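Local coordinates for testis-expressed protein 101 (Mus musculus, PDB 7BPS), which controls sperm binding to the zona pellucida and migration of spermatozoa into the oviduct, probably through the adhesion molecule ADAM3, at residues Phe23-Lys28 with Asp97-Val102; Gln39-Leu44 with Ser83-Cys88; Ile45-Thr50 with Cys120-Ala125; Thr141-Gln146 with Gly164-Ile169. All coordinates share one frame; numbering follows the deposited sequence.

Interaction 1 of 4, residues Phe23-Lys28 with Asp97-Val102; sequences FNWTSK and DSLASV. With NAG (2-acetamido-2-deoxy-beta-D-glucopyranose), chain C; FUC (alpha-L-fucopyranose), chain B; SO4 (sulfate ion), chain G.
W25 meets D97 and L99 where a loop of the first Ly6/uPAR domain, residues 23-28 after helix 19-22, comes against residues 97-102, in the loop that leads on from strand 80-88. The direct polar link across the contact is a single backbone hydrogen bond, W25 N to D97 O, 2.7 Å long and almost straight (178° at the hydrogen), although the donor stands above the carbonyl plane. A water lies 2.8 Å from F23 O and accepts from L99 N at 3.0 Å.

The apolar part is divided between the two methyls of L99. CD1 lies over one face of the F23 ring, 4.0 Å from its centroid, a CH-pi contact; CD2 reaches W25 CE3 at 3.6 Å. With CG anti to the backbone N in both aromatic residues (chi1 -164° in F23, -157° in W25), the two rings are carried to the leucine. F23 also packs on V54 and A56 of strand 52-61, while W25 has K58 as a cation-pi partner.

N24 ND2 is bonded covalently to C1 of the N-acetylglucosamine (1.5 Å). N24 OD1 accepts from T26 N at 3.1 Å, an Asx turn that ties the glycosylated side chain to its own loop. A sulfate, probably from the crystallisation liquor, takes a hydrogen bond from D97 N to its O4 at 2.8 Å.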
loop_
_atom_site.group_PDB
_atom_site.type_symbol
_atom_site.label_atom_id
_atom_site.label_comp_id
_atom_site.label_asym_id
_atom_site.label_seq_id
_atom_site.Cartn_x
_atom_site.Cartn_y
_atom_site.Cartn_z
ATOM N N PHE A 23 -6.145 -12.578 4.568
ATOM C CA PHE A 23 -6.938 -11.350 4.300
ATOM C C PHE A 23 -8.164 -11.700 3.475
ATOM O O PHE A 23 -7.989 -12.177 2.345
ATOM C CB PHE A 23 -6.117 -10.306 3.547
ATOM C CG PHE A 23 -6.707 -8.926 3.579
ATOM C CD1 PHE A 23 -7.619 -8.526 2.621
ATOM C CD2 PHE A 23 -6.329 -8.021 4.558
ATOM C CE1 PHE A 23 -8.154 -7.246 2.634
ATOM C CE2 PHE A 23 -6.862 -6.739 4.573
ATOM C CZ PHE A 23 -7.768 -6.352 3.602
ATOM N N ASN A 24 -9.346 -11.489 4.045
ATOM C CA ASN A 24 -10.658 -11.638 3.361
ATOM C C ASN A 24 -11.135 -10.256 2.870
ATOM O O ASN A 24 -11.584 -9.458 3.709
ATOM C CB ASN A 24 -11.702 -12.305 4.268
ATOM C CG ASN A 24 -12.953 -12.684 3.513
ATOM O OD1 ASN A 24 -13.177 -12.180 2.416
ATOM N ND2 ASN A 24 -13.760 -13.577 4.073
ATOM N N TRP A 25 -11.086 -10.015 1.558
ATOM C CA TRP A 25 -11.441 -8.726 0.897
ATOM C C TRP A 25 -12.909 -8.692 0.413
ATOM O O TRP A 25 -13.357 -7.616 -0.032
ATOM C CB TRP A 25 -10.476 -8.481 -0.270
ATOM C CG TRP A 25 -10.329 -7.049 -0.672
ATOM C CD1 TRP A 25 -10.849 -5.958 -0.054
ATOM C CD2 TRP A 25 -9.540 -6.560 -1.769
ATOM N NE1 TRP A 25 -10.471 -4.822 -0.718
ATOM C CE2 TRP A 25 -9.666 -5.159 -1.766
ATOM C CE3 TRP A 25 -8.756 -7.170 -2.759
ATOM C CZ2 TRP A 25 -9.002 -4.357 -2.685
ATOM C CZ3 TRP A 25 -8.124 -6.376 -3.688
ATOM C CH2 TRP A 25 -8.243 -4.986 -3.644
ATOM N N THR A 26 -13.629 -9.815 0.475
ATOM C CA THR A 26 -15.085 -9.889 0.183
ATOM C C THR A 26 -15.833 -8.903 1.095
ATOM O O THR A 26 -15.678 -8.972 2.316
ATOM C CB THR A 26 -15.614 -11.323 0.322
ATOM O OG1 THR A 26 -14.859 -12.142 -0.573
ATOM C CG2 THR A 26 -17.099 -11.458 0.033
ATOM N N SER A 27 -16.611 -8.017 0.491
ATOM C CA SER A 27 -17.302 -6.866 1.124
ATOM C C SER A 27 -18.767 -6.843 0.656
ATOM O O SER A 27 -19.062 -7.455 -0.380
ATOM C CB SER A 27 -16.589 -5.574 0.773
ATOM O OG SER A 27 -15.183 -5.673 0.974
ATOM N N LYS A 28 -19.630 -6.127 1.377
ATOM C CA LYS A 28 -21.079 -5.962 1.080
ATOM C C LYS A 28 -21.207 -5.121 -0.192
ATOM O O LYS A 28 -20.364 -4.242 -0.369
ATOM C CB LYS A 28 -21.823 -5.220 2.201
ATOM C CG LYS A 28 -21.396 -5.476 3.653
ATOM C CD LYS A 28 -22.076 -6.650 4.351
ATOM C CE LYS A 28 -23.147 -6.238 5.341
ATOM N NZ LYS A 28 -24.098 -7.345 5.603
ATOM N N ASP A 97 -11.365 -11.733 -3.392
ATOM C CA ASP A 97 -11.632 -12.148 -1.988
ATOM C C ASP A 97 -10.308 -12.196 -1.217
ATOM O O ASP A 97 -10.329 -12.029 0.007
ATOM C CB ASP A 97 -12.433 -13.457 -1.973
ATOM C CG ASP A 97 -11.732 -14.689 -1.428
ATOM O OD1 ASP A 97 -11.474 -14.718 -0.194
ATOM O OD2 ASP A 97 -11.508 -15.638 -2.226
ATOM N N SER A 98 -9.200 -12.381 -1.920
ATOM C CA SER A 98 -7.895 -12.847 -1.375
ATOM C C SER A 98 -6.762 -12.068 -2.055
ATOM O O SER A 98 -6.906 -11.697 -3.245
ATOM C CB SER A 98 -7.762 -14.357 -1.558
ATOM O OG SER A 98 -6.502 -14.758 -2.100
ATOM N N LEU A 99 -5.672 -11.845 -1.320
ATOM C CA LEU A 99 -4.482 -11.096 -1.790
ATOM C C LEU A 99 -3.364 -12.068 -2.184
ATOM O O LEU A 99 -2.189 -11.616 -2.342
ATOM C CB LEU A 99 -4.034 -10.176 -0.654
ATOM C CG LEU A 99 -5.083 -9.208 -0.122
ATOM C CD1 LEU A 99 -4.437 -8.239 0.847
ATOM C CD2 LEU A 99 -5.768 -8.446 -1.241
ATOM N N ALA A 100 -3.675 -13.354 -2.337
ATOM C CA ALA A 100 -2.666 -14.415 -2.583
ATOM C C ALA A 100 -1.891 -14.105 -3.873
ATOM O O ALA A 100 -0.664 -14.204 -3.853
ATOM C CB ALA A 100 -3.345 -15.765 -2.628
ATOM N N SER A 101 -2.575 -13.706 -4.943
ATOM C CA SER A 101 -1.965 -13.406 -6.264
ATOM C C SER A 101 -1.282 -12.029 -6.268
ATOM O O SER A 101 -0.743 -11.679 -7.313
ATOM C CB SER A 101 -2.997 -13.482 -7.361
ATOM O OG SER A 101 -3.894 -12.381 -7.269
ATOM N N VAL A 102 -1.313 -11.268 -5.169
ATOM C CA VAL A 102 -0.846 -9.851 -5.129
ATOM C C VAL A 102 0.494 -9.768 -4.398
ATOM O O VAL A 102 1.349 -9.017 -4.882
ATOM C CB VAL A 102 -1.894 -8.959 -4.437
ATOM C CG1 VAL A 102 -1.447 -7.514 -4.297
ATOM C CG2 VAL A 102 -3.231 -9.033 -5.138
HETATM C C1 NAG C . -14.968 -14.077 3.441
HETATM C C2 NAG C . -14.919 -15.605 3.185
HETATM C C3 NAG C . -16.171 -16.033 2.387
HETATM C C4 NAG C . -17.417 -15.612 3.147
HETATM C C5 NAG C . -17.376 -14.082 3.323
HETATM C C6 NAG C . -18.688 -13.641 3.962
HETATM C C7 NAG C . -12.851 -17.035 3.005
HETATM C C8 NAG C . -11.755 -17.534 2.095
HETATM N N2 NAG C . -13.697 -16.090 2.494
HETATM O O3 NAG C . -16.261 -17.446 2.166
HETATM O O4 NAG C . -18.601 -16.087 2.463
HETATM O O5 NAG C . -16.204 -13.664 4.075
HETATM O O6 NAG C . -18.525 -12.430 4.695
HETATM O O7 NAG C . -12.953 -17.503 4.143
HETATM C C1 FUC B . -19.345 -11.831 5.549
HETATM C C2 FUC B . -19.333 -10.974 6.791
HETATM C C3 FUC B . -18.190 -9.962 6.609
HETATM C C4 FUC B . -18.310 -9.180 5.297
HETATM C C5 FUC B . -18.872 -9.986 4.089
HETATM C C6 FUC B . -19.716 -9.118 3.164
HETATM O O2 FUC B . -19.186 -11.865 7.913
HETATM O O3 FUC B . -18.128 -9.002 7.676
HETATM O O4 FUC B . -19.063 -7.977 5.543
HETATM O O5 FUC B . -19.690 -11.140 4.361
HETATM S S SO4 G . -9.729 -14.265 -5.486
HETATM O O1 SO4 G . -9.377 -13.868 -6.830
HETATM O O2 SO4 G . -9.603 -15.700 -5.355
HETATM O O3 SO4 G . -8.838 -13.617 -4.555
HETATM O O4 SO4 G . -11.090 -13.882 -5.205
HETATM O O HOH W 1 -5.475 -13.055 1.376
#

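Interaction 2 of 4, residues Gln39-Leu44 with Ser83-Cys88; sequences QETVLL and SYSNYC
E40 OE1 accepts two side-chain hydrogen bonds from the strand opposite, Y84 OH and N86 ND2, each 2.9 Å away. The donors come from opposite faces of the carboxylate plane: the tyrosine hydroxyl on the anti side, the amide from well above the plane, 49° out of it. E40 OE2 is served separately by K96 N, with K58 as a long, weak ion-pair partner, so both oxygens of this buried carboxylate are engaged.

Strands 37-46 and 80-88 are neighbours in the antiparallel sheet of the first Ly6/uPAR domain, the three-finger type of fold, and their segments here run 174° apart. Backbone groups are paired reciprocally at E40 with N86 and at V42 with Y84; the shortest of these bonds, such as N86 N to E40 O, measure 2.8 Å.

On the face bearing Q39, T41 and S85, T41 OG1 donates to Q39 OE1 at 2.6 Å, and S85 OG lies 2.8 Å from T41 OG1. Q39 NE2 gives its hydrogens to S57 and S59 of strand 52-61, and S83 OG pairs with Y73 OH. Q39 CB stands over the centre of the Y87 ring, a CH-pi contact 3.5 Å from the centroid and 10° off the normal.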
loop_
_atom_site.group_PDB
_atom_site.type_symbol
_atom_site.label_atom_id
_atom_site.label_comp_id
_atom_site.label_asym_id
_atom_site.label_seq_id
_atom_site.Cartn_x
_atom_site.Cartn_y
_atom_site.Cartn_z
ATOM N N GLN A 39 -14.308 -0.340 -8.502
ATOM C CA GLN A 39 -12.842 -0.526 -8.368
ATOM C C GLN A 39 -12.561 -1.341 -7.104
ATOM O O GLN A 39 -13.387 -1.282 -6.147
ATOM C CB GLN A 39 -12.108 0.818 -8.383
ATOM C CG GLN A 39 -12.405 1.710 -7.194
ATOM C CD GLN A 39 -11.568 1.431 -5.965
ATOM O OE1 GLN A 39 -10.486 0.834 -6.053
ATOM N NE2 GLN A 39 -12.062 1.889 -4.813
ATOM N N GLU A 40 -11.460 -2.098 -7.133
ATOM C CA GLU A 40 -10.832 -2.712 -5.939
ATOM C C GLU A 40 -9.351 -2.349 -6.020
ATOM O O GLU A 40 -8.718 -2.644 -7.058
ATOM C CB GLU A 40 -11.099 -4.217 -5.887
ATOM C CG GLU A 40 -10.697 -4.936 -7.163
ATOM C CD GLU A 40 -11.216 -6.355 -7.330
ATOM O OE1 GLU A 40 -10.705 -7.033 -8.243
ATOM O OE2 GLU A 40 -12.103 -6.778 -6.547
ATOM N N THR A 41 -8.847 -1.643 -5.013
ATOM C CA THR A 41 -7.447 -1.168 -4.943
ATOM C C THR A 41 -6.893 -1.524 -3.573
ATOM O O THR A 41 -7.536 -1.179 -2.574
ATOM C CB THR A 41 -7.360 0.339 -5.166
ATOM O OG1 THR A 41 -7.936 0.616 -6.444
ATOM C CG2 THR A 41 -5.941 0.863 -5.094
ATOM N N VAL A 42 -5.740 -2.178 -3.529
ATOM C CA VAL A 42 -5.047 -2.476 -2.250
ATOM C C VAL A 42 -3.596 -2.058 -2.389
ATOM O O VAL A 42 -3.025 -2.306 -3.447
ATOM C CB VAL A 42 -5.196 -3.959 -1.882
ATOM C CG1 VAL A 42 -4.680 -4.897 -2.972
ATOM C CG2 VAL A 42 -4.556 -4.251 -0.552
ATOM N N LEU A 43 -3.038 -1.458 -1.344
ATOM C CA LEU A 43 -1.601 -1.123 -1.211
ATOM C C LEU A 43 -1.080 -1.844 0.028
ATOM O O LEU A 43 -1.743 -1.765 1.072
ATOM C CB LEU A 43 -1.450 0.394 -1.076
ATOM C CG LEU A 43 -0.029 0.918 -0.897
ATOM C CD1 LEU A 43 0.902 0.472 -1.998
ATOM C CD2 LEU A 43 -0.038 2.427 -0.836
ATOM N N LEU A 44 0.068 -2.515 -0.091
ATOM C CA LEU A 44 0.702 -3.287 1.009
ATOM C C LEU A 44 2.100 -2.744 1.217
ATOM O O LEU A 44 2.835 -2.641 0.241
ATOM C CB LEU A 44 0.736 -4.777 0.647
ATOM C CG LEU A 44 -0.640 -5.415 0.453
ATOM C CD1 LEU A 44 -1.032 -5.477 -1.018
ATOM C CD2 LEU A 44 -0.697 -6.795 1.064
ATOM N N SER A 83 1.083 -2.570 -5.054
ATOM C CA SER A 83 -0.370 -2.306 -5.194
ATOM C C SER A 83 -0.978 -3.166 -6.294
ATOM O O SER A 83 -0.276 -3.506 -7.266
ATOM C CB SER A 83 -0.673 -0.836 -5.387
ATOM O OG SER A 83 -0.239 -0.397 -6.650
ATOM N N TYR A 84 -2.242 -3.515 -6.098
ATOM C CA TYR A 84 -3.158 -4.080 -7.112
ATOM C C TYR A 84 -4.392 -3.188 -7.214
ATOM O O TYR A 84 -4.976 -2.899 -6.162
ATOM C CB TYR A 84 -3.570 -5.485 -6.702
ATOM C CG TYR A 84 -4.759 -6.025 -7.447
ATOM C CD1 TYR A 84 -4.624 -6.711 -8.646
ATOM C CD2 TYR A 84 -6.024 -5.837 -6.943
ATOM C CE1 TYR A 84 -5.730 -7.227 -9.300
ATOM C CE2 TYR A 84 -7.135 -6.329 -7.590
ATOM C CZ TYR A 84 -6.991 -7.035 -8.766
ATOM O OH TYR A 84 -8.116 -7.512 -9.365
ATOM N N SER A 85 -4.757 -2.770 -8.433
ATOM C CA SER A 85 -5.931 -1.918 -8.721
ATOM C C SER A 85 -6.667 -2.459 -9.949
ATOM O O SER A 85 -6.084 -2.516 -11.064
ATOM C CB SER A 85 -5.538 -0.487 -8.885
ATOM O OG SER A 85 -6.690 0.365 -8.901
ATOM N N ASN A 86 -7.917 -2.862 -9.731
ATOM C CA ASN A 86 -8.817 -3.385 -10.775
ATOM C C ASN A 86 -10.049 -2.483 -10.827
ATOM O O ASN A 86 -10.898 -2.599 -9.939
ATOM C CB ASN A 86 -9.177 -4.844 -10.520
ATOM C CG ASN A 86 -10.250 -5.317 -11.473
ATOM O OD1 ASN A 86 -10.455 -4.732 -12.533
ATOM N ND2 ASN A 86 -11.001 -6.322 -11.065
ATOM N N TYR A 87 -10.106 -1.618 -11.834
ATOM C CA TYR A 87 -11.309 -0.880 -12.268
ATOM C C TYR A 87 -12.063 -1.722 -13.313
ATOM O O TYR A 87 -11.436 -2.252 -14.243
ATOM C CB TYR A 87 -10.900 0.482 -12.810
ATOM C CG TYR A 87 -10.551 1.489 -11.753
ATOM C CD1 TYR A 87 -9.558 1.241 -10.822
ATOM C CD2 TYR A 87 -11.199 2.709 -11.689
ATOM C CE1 TYR A 87 -9.212 2.179 -9.860
ATOM C CE2 TYR A 87 -10.872 3.657 -10.728
ATOM C CZ TYR A 87 -9.872 3.392 -9.811
ATOM O OH TYR A 87 -9.555 4.311 -8.848
ATOM N N CYS A 88 -13.376 -1.871 -13.144
ATOM C CA CYS A 88 -14.202 -2.798 -13.950
ATOM C C CYS A 88 -15.660 -2.331 -13.940
ATOM O O CYS A 88 -16.135 -1.789 -12.913
ATOM C CB CYS A 88 -14.087 -4.223 -13.440
ATOM S SG CYS A 88 -14.692 -4.406 -11.748
#

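Interaction 3 of 4, residues Ile45-Thr50 with Cys120-Ala125; sequences IKADGT and CPTCVA
V124 presents both its methyls to the turn at residues 47-50, and T50 crosses it obliquely. CG2 of V124 lies against T50 OG1 at 3.2 Å, a van der Waals approach to the hydroxyl oxygen, while CG1 reaches A47 N at 3.5 Å and A47 CB at 3.9 Å. No hydrogen bond joins the two segments; the contacts between them are van der Waals.

The threonine is turned for this by its own loop. OG1 of T50 sits between the backbone N and the carbonyl carbon (chi1 72°) and accepts from A47 N at 3.0 Å, leaving CG2 directed at C123 CA. A47 to T50 is a type II beta turn, with G49 at positive phi (72°), closed by T50 N to A47 O; K46 NZ bonds the same carbonyl from its other face.

T122 comes in beside V124: its CG2 touches A47 CB at 3.8 Å and D48 O at 3.4 Å, while its OG1 bonds back to C120 O at 2.8 Å.

The contact joins the two tandem Ly6/uPAR domains, the hairpin tip after strand 37-46 of the first meeting strand 119-126 of the second. V53 of strand 52-61 packs on V124, M135 of strand 134-136 touches D48 and T122, and V162 of strand 158-163 lies against I45.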
loop_
_atom_site.group_PDB
_atom_site.type_symbol
_atom_site.label_atom_id
_atom_site.label_comp_id
_atom_site.label_asym_id
_atom_site.label_seq_id
_atom_site.Cartn_x
_atom_site.Cartn_y
_atom_site.Cartn_z
ATOM N N ILE A 45 2.440 -2.382 2.443
ATOM C CA ILE A 45 3.774 -1.801 2.787
ATOM C C ILE A 45 4.340 -2.541 3.999
ATOM O O ILE A 45 3.615 -2.709 5.000
ATOM C CB ILE A 45 3.668 -0.297 3.039
ATOM C CG1 ILE A 45 3.002 0.425 1.867
ATOM C CG2 ILE A 45 5.034 0.268 3.339
ATOM C CD1 ILE A 45 2.470 1.794 2.204
ATOM N N LYS A 46 5.609 -2.913 3.891
ATOM C CA LYS A 46 6.336 -3.791 4.829
ATOM C C LYS A 46 7.754 -3.243 4.971
ATOM O O LYS A 46 8.316 -2.773 3.958
ATOM C CB LYS A 46 6.346 -5.181 4.207
ATOM C CG LYS A 46 6.701 -6.326 5.130
ATOM C CD LYS A 46 7.123 -7.559 4.375
ATOM C CE LYS A 46 7.323 -8.724 5.315
ATOM N NZ LYS A 46 8.330 -8.416 6.359
ATOM N N ALA A 47 8.321 -3.289 6.168
ATOM C CA ALA A 47 9.782 -3.179 6.347
ATOM C C ALA A 47 10.317 -4.571 6.677
ATOM O O ALA A 47 9.536 -5.465 6.879
ATOM C CB ALA A 47 10.146 -2.151 7.395
ATOM N N ASP A 48 11.633 -4.723 6.704
ATOM C CA ASP A 48 12.287 -5.996 7.065
ATOM C C ASP A 48 11.770 -6.436 8.434
ATOM O O ASP A 48 11.838 -5.641 9.363
ATOM C CB ASP A 48 13.801 -5.802 7.113
ATOM C CG ASP A 48 14.554 -7.102 7.308
ATOM O OD1 ASP A 48 13.946 -8.168 7.096
ATOM O OD2 ASP A 48 15.732 -7.012 7.621
ATOM N N GLY A 49 11.233 -7.641 8.534
ATOM C CA GLY A 49 10.810 -8.238 9.808
ATOM C C GLY A 49 9.550 -7.611 10.407
ATOM O O GLY A 49 9.240 -7.975 11.548
ATOM N N THR A 50 8.820 -6.721 9.717
ATOM C CA THR A 50 7.618 -6.081 10.341
ATOM C C THR A 50 6.345 -6.786 9.890
ATOM O O THR A 50 6.408 -7.641 9.028
ATOM C CB THR A 50 7.511 -4.562 10.118
ATOM O OG1 THR A 50 7.167 -4.347 8.749
ATOM C CG2 THR A 50 8.784 -3.833 10.499
ATOM N N CYS A 120 19.799 0.217 10.384
ATOM C CA CYS A 120 18.774 1.278 10.280
ATOM C C CYS A 120 17.641 0.974 11.250
ATOM O O CYS A 120 17.205 -0.182 11.388
ATOM C CB CYS A 120 18.150 1.385 8.897
ATOM S SG CYS A 120 19.323 1.525 7.539
ATOM N N PRO A 121 17.134 2.028 11.926
ATOM C CA PRO A 121 15.890 1.941 12.677
ATOM C C PRO A 121 14.819 1.460 11.699
ATOM O O PRO A 121 14.753 1.964 10.571
ATOM C CB PRO A 121 15.622 3.378 13.152
ATOM C CG PRO A 121 16.969 4.071 13.065
ATOM C CD PRO A 121 17.734 3.373 11.967
ATOM N N THR A 122 14.030 0.484 12.132
ATOM C CA THR A 122 13.106 -0.263 11.256
ATOM C C THR A 122 11.719 -0.313 11.901
ATOM O O THR A 122 11.614 -0.773 13.040
ATOM C CB THR A 122 13.647 -1.678 10.996
ATOM O OG1 THR A 122 14.972 -1.562 10.437
ATOM C CG2 THR A 122 12.718 -2.496 10.121
ATOM N N CYS A 123 10.681 0.073 11.169
ATOM C CA CYS A 123 9.277 -0.069 11.633
ATOM C C CYS A 123 8.294 0.248 10.499
ATOM O O CYS A 123 8.677 0.879 9.504
ATOM C CB CYS A 123 9.013 0.851 12.822
ATOM S SG CYS A 123 9.019 2.610 12.372
ATOM N N VAL A 124 7.053 -0.178 10.685
ATOM C CA VAL A 124 5.876 0.311 9.932
ATOM C C VAL A 124 4.737 0.459 10.926
ATOM O O VAL A 124 4.635 -0.324 11.892
ATOM C CB VAL A 124 5.432 -0.613 8.787
ATOM C CG1 VAL A 124 6.490 -0.728 7.712
ATOM C CG2 VAL A 124 5.013 -1.981 9.295
ATOM N N ALA A 125 3.917 1.466 10.706
ATOM C CA ALA A 125 2.708 1.689 11.517
ATOM C C ALA A 125 1.767 2.638 10.768
ATOM O O ALA A 125 2.227 3.520 10.011
ATOM C CB ALA A 125 3.082 2.220 12.890
#

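Interaction 4 of 4, residues Thr141-Gln146 with Gly164-Ile169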
loop_
_atom_site.group_PDB
_atom_site.type_symbol
_atom_site.label_atom_id
_atom_site.label_comp_id
_atom_site.label_asym_id
_atom_site.label_seq_id
_atom_site.Cartn_x
_atom_site.Cartn_y
_atom_site.Cartn_z
ATOM N N THR A 141 20.915 -2.890 -0.302
ATOM C CA THR A 141 20.261 -1.692 0.286
ATOM C C THR A 141 21.197 -0.519 0.017
ATOM O O THR A 141 22.399 -0.743 0.011
ATOM C CB THR A 141 19.895 -1.919 1.754
ATOM O OG1 THR A 141 21.054 -2.420 2.408
ATOM C CG2 THR A 141 18.751 -2.901 1.921
ATOM N N THR A 142 20.647 0.657 -0.267
ATOM C CA THR A 142 21.406 1.879 -0.612
ATOM C C THR A 142 21.403 2.873 0.553
ATOM O O THR A 142 22.267 3.748 0.532
ATOM C CB THR A 142 20.847 2.521 -1.887
ATOM O OG1 THR A 142 19.488 2.924 -1.671
ATOM C CG2 THR A 142 20.924 1.607 -3.095
ATOM N N GLN A 143 20.483 2.788 1.517
ATOM C CA GLN A 143 20.242 3.916 2.482
ATOM C C GLN A 143 19.411 3.466 3.694
ATOM O O GLN A 143 18.734 2.440 3.609
ATOM C CB GLN A 143 19.541 5.101 1.785
ATOM C CG GLN A 143 18.164 4.799 1.195
ATOM C CD GLN A 143 17.451 5.963 0.529
ATOM O OE1 GLN A 143 16.218 6.058 0.510
ATOM N NE2 GLN A 143 18.208 6.850 -0.074
ATOM N N CYS A 144 19.499 4.198 4.802
ATOM C CA CYS A 144 18.448 4.229 5.844
ATOM C C CYS A 144 17.400 5.236 5.400
ATOM O O CYS A 144 17.756 6.260 4.801
ATOM C CB CYS A 144 18.994 4.559 7.221
ATOM S SG CYS A 144 20.192 3.337 7.835
ATOM N N TYR A 145 16.145 4.895 5.629
ATOM C CA TYR A 145 14.958 5.689 5.255
ATOM C C TYR A 145 14.073 5.825 6.494
ATOM O O TYR A 145 13.868 4.837 7.186
ATOM C CB TYR A 145 14.276 5.048 4.048
ATOM C CG TYR A 145 12.940 5.629 3.666
ATOM C CD1 TYR A 145 11.794 5.241 4.312
ATOM C CD2 TYR A 145 12.815 6.543 2.642
ATOM C CE1 TYR A 145 10.554 5.706 3.931
ATOM C CE2 TYR A 145 11.580 7.018 2.243
ATOM C CZ TYR A 145 10.441 6.619 2.904
ATOM O OH TYR A 145 9.205 7.090 2.546
ATOM N N GLN A 146 13.635 7.058 6.761
ATOM C CA GLN A 146 12.589 7.420 7.755
ATOM C C GLN A 146 11.574 8.295 7.027
ATOM O O GLN A 146 11.928 9.436 6.704
ATOM C CB GLN A 146 13.187 8.165 8.956
ATOM C CG GLN A 146 14.314 7.400 9.647
ATOM C CD GLN A 146 15.658 7.735 9.048
ATOM O OE1 GLN A 146 15.891 8.876 8.681
ATOM N NE2 GLN A 146 16.545 6.756 8.938
ATOM N N GLY A 164 13.506 1.999 7.672
ATOM C CA GLY A 164 14.324 0.787 7.509
ATOM C C GLY A 164 15.393 0.931 6.451
ATOM O O GLY A 164 15.423 1.984 5.771
ATOM N N CYS A 165 16.208 -0.118 6.317
ATOM C CA CYS A 165 17.086 -0.353 5.155
ATOM C C CYS A 165 16.216 -0.464 3.904
ATOM O O CYS A 165 15.158 -1.133 3.948
ATOM C CB CYS A 165 17.936 -1.599 5.328
ATOM S SG CYS A 165 18.713 -1.737 6.955
ATOM N N THR A 166 16.627 0.185 2.807
ATOM C CA THR A 166 15.844 0.101 1.553
ATOM C C THR A 166 16.776 0.147 0.345
ATOM O O THR A 166 17.913 0.606 0.501
ATOM C CB THR A 166 14.780 1.199 1.547
ATOM O OG1 THR A 166 13.948 1.012 0.404
ATOM C CG2 THR A 166 15.386 2.576 1.540
ATOM N N THR A 167 16.281 -0.348 -0.789
ATOM C CA THR A 167 16.887 -0.255 -2.142
ATOM C C THR A 167 16.566 1.100 -2.773
ATOM O O THR A 167 17.306 1.511 -3.692
ATOM C CB THR A 167 16.356 -1.394 -3.016
ATOM O OG1 THR A 167 14.928 -1.376 -2.999
ATOM C CG2 THR A 167 16.849 -2.740 -2.542
ATOM N N THR A 168 15.500 1.780 -2.334
ATOM C CA THR A 168 15.072 3.038 -3.004
ATOM C C THR A 168 16.077 4.150 -2.653
ATOM O O THR A 168 16.847 4.015 -1.680
ATOM C CB THR A 168 13.593 3.370 -2.735
ATOM O OG1 THR A 168 13.242 4.360 -3.704
ATOM C CG2 THR A 168 13.327 3.867 -1.327
ATOM N N ILE A 169 16.101 5.189 -3.471
ATOM C CA ILE A 169 17.115 6.278 -3.404
ATOM C C ILE A 169 16.370 7.577 -3.137
ATOM O O ILE A 169 15.464 7.903 -3.931
ATOM C CB ILE A 169 17.917 6.329 -4.714
ATOM C CG1 ILE A 169 18.704 5.032 -4.906
ATOM C CG2 ILE A 169 18.815 7.562 -4.741
ATOM C CD1 ILE A 169 19.180 4.810 -6.294
#
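T166 sits against Q143 and Y145 in the disulfide-rich part of the second Ly6/uPAR domain, where strands 143-152 and 165-166 pair antiparallel and a classic beta bulge sets T142 and Q143 both opposite T166. The tight part is the backbone ladder with its buried side chains. Y145 and G164 bond each other reciprocally, G164 N to Y145 O at 2.9 Å. The bulge supplies two further bonds: T166 N to Q143 O at 3.2 Å, and T142 N to T166 O at 2.8 Å, the latter donor lying in the carbonyl plane. G164, at phi 162°, has backbone angles at which a side chain would jam against the preceding carbonyl oxygen.

T166 CG2 occupies the place between the backbone N and carbonyl carbon, with OG1 anti to that N (chi1 -174°), and wedges between Q143 CG at 3.6 Å and Y145 CB at 3.7 Å. Beyond this ladder, Y145 OH pairs with E187 of strand 183-193. On the other face C144 and C165 are neighbours, each in a disulfide, with C120 and C137 respectively.

The outer end is weakly bonded and faces solvent: T142 and T168 are partly exposed, I169 is exposed, and T142 OG1 has only a weak hydrogen bond to T167 O. The chain there is turned by an ST turn: T166 OG1 accepts from T168 N at 3.2 Å, 170° at the hydrogen.

How the interactions relate
Interactions 1 and 2 touch directly: the W25 indole lies on strand 37-46, CH2 meeting V42 CG1 at 3.6 Å, and V102 CG1 reaches Y84 CB at 3.8 Å. Strand 37-46 then runs on from interaction 2 into interaction 3, although their centres are about 23 Å apart, so one strand serves both the sheet and the domain junction. Interaction 3 passes to interaction 4 through the C120-C144 disulfide, their centres being about 11 Å apart. Interactions 1 and 4 lie about 30 Å apart between centres; with nearest atoms about 16 Å apart they do not touch, and the N24 glycan belongs to interaction 1.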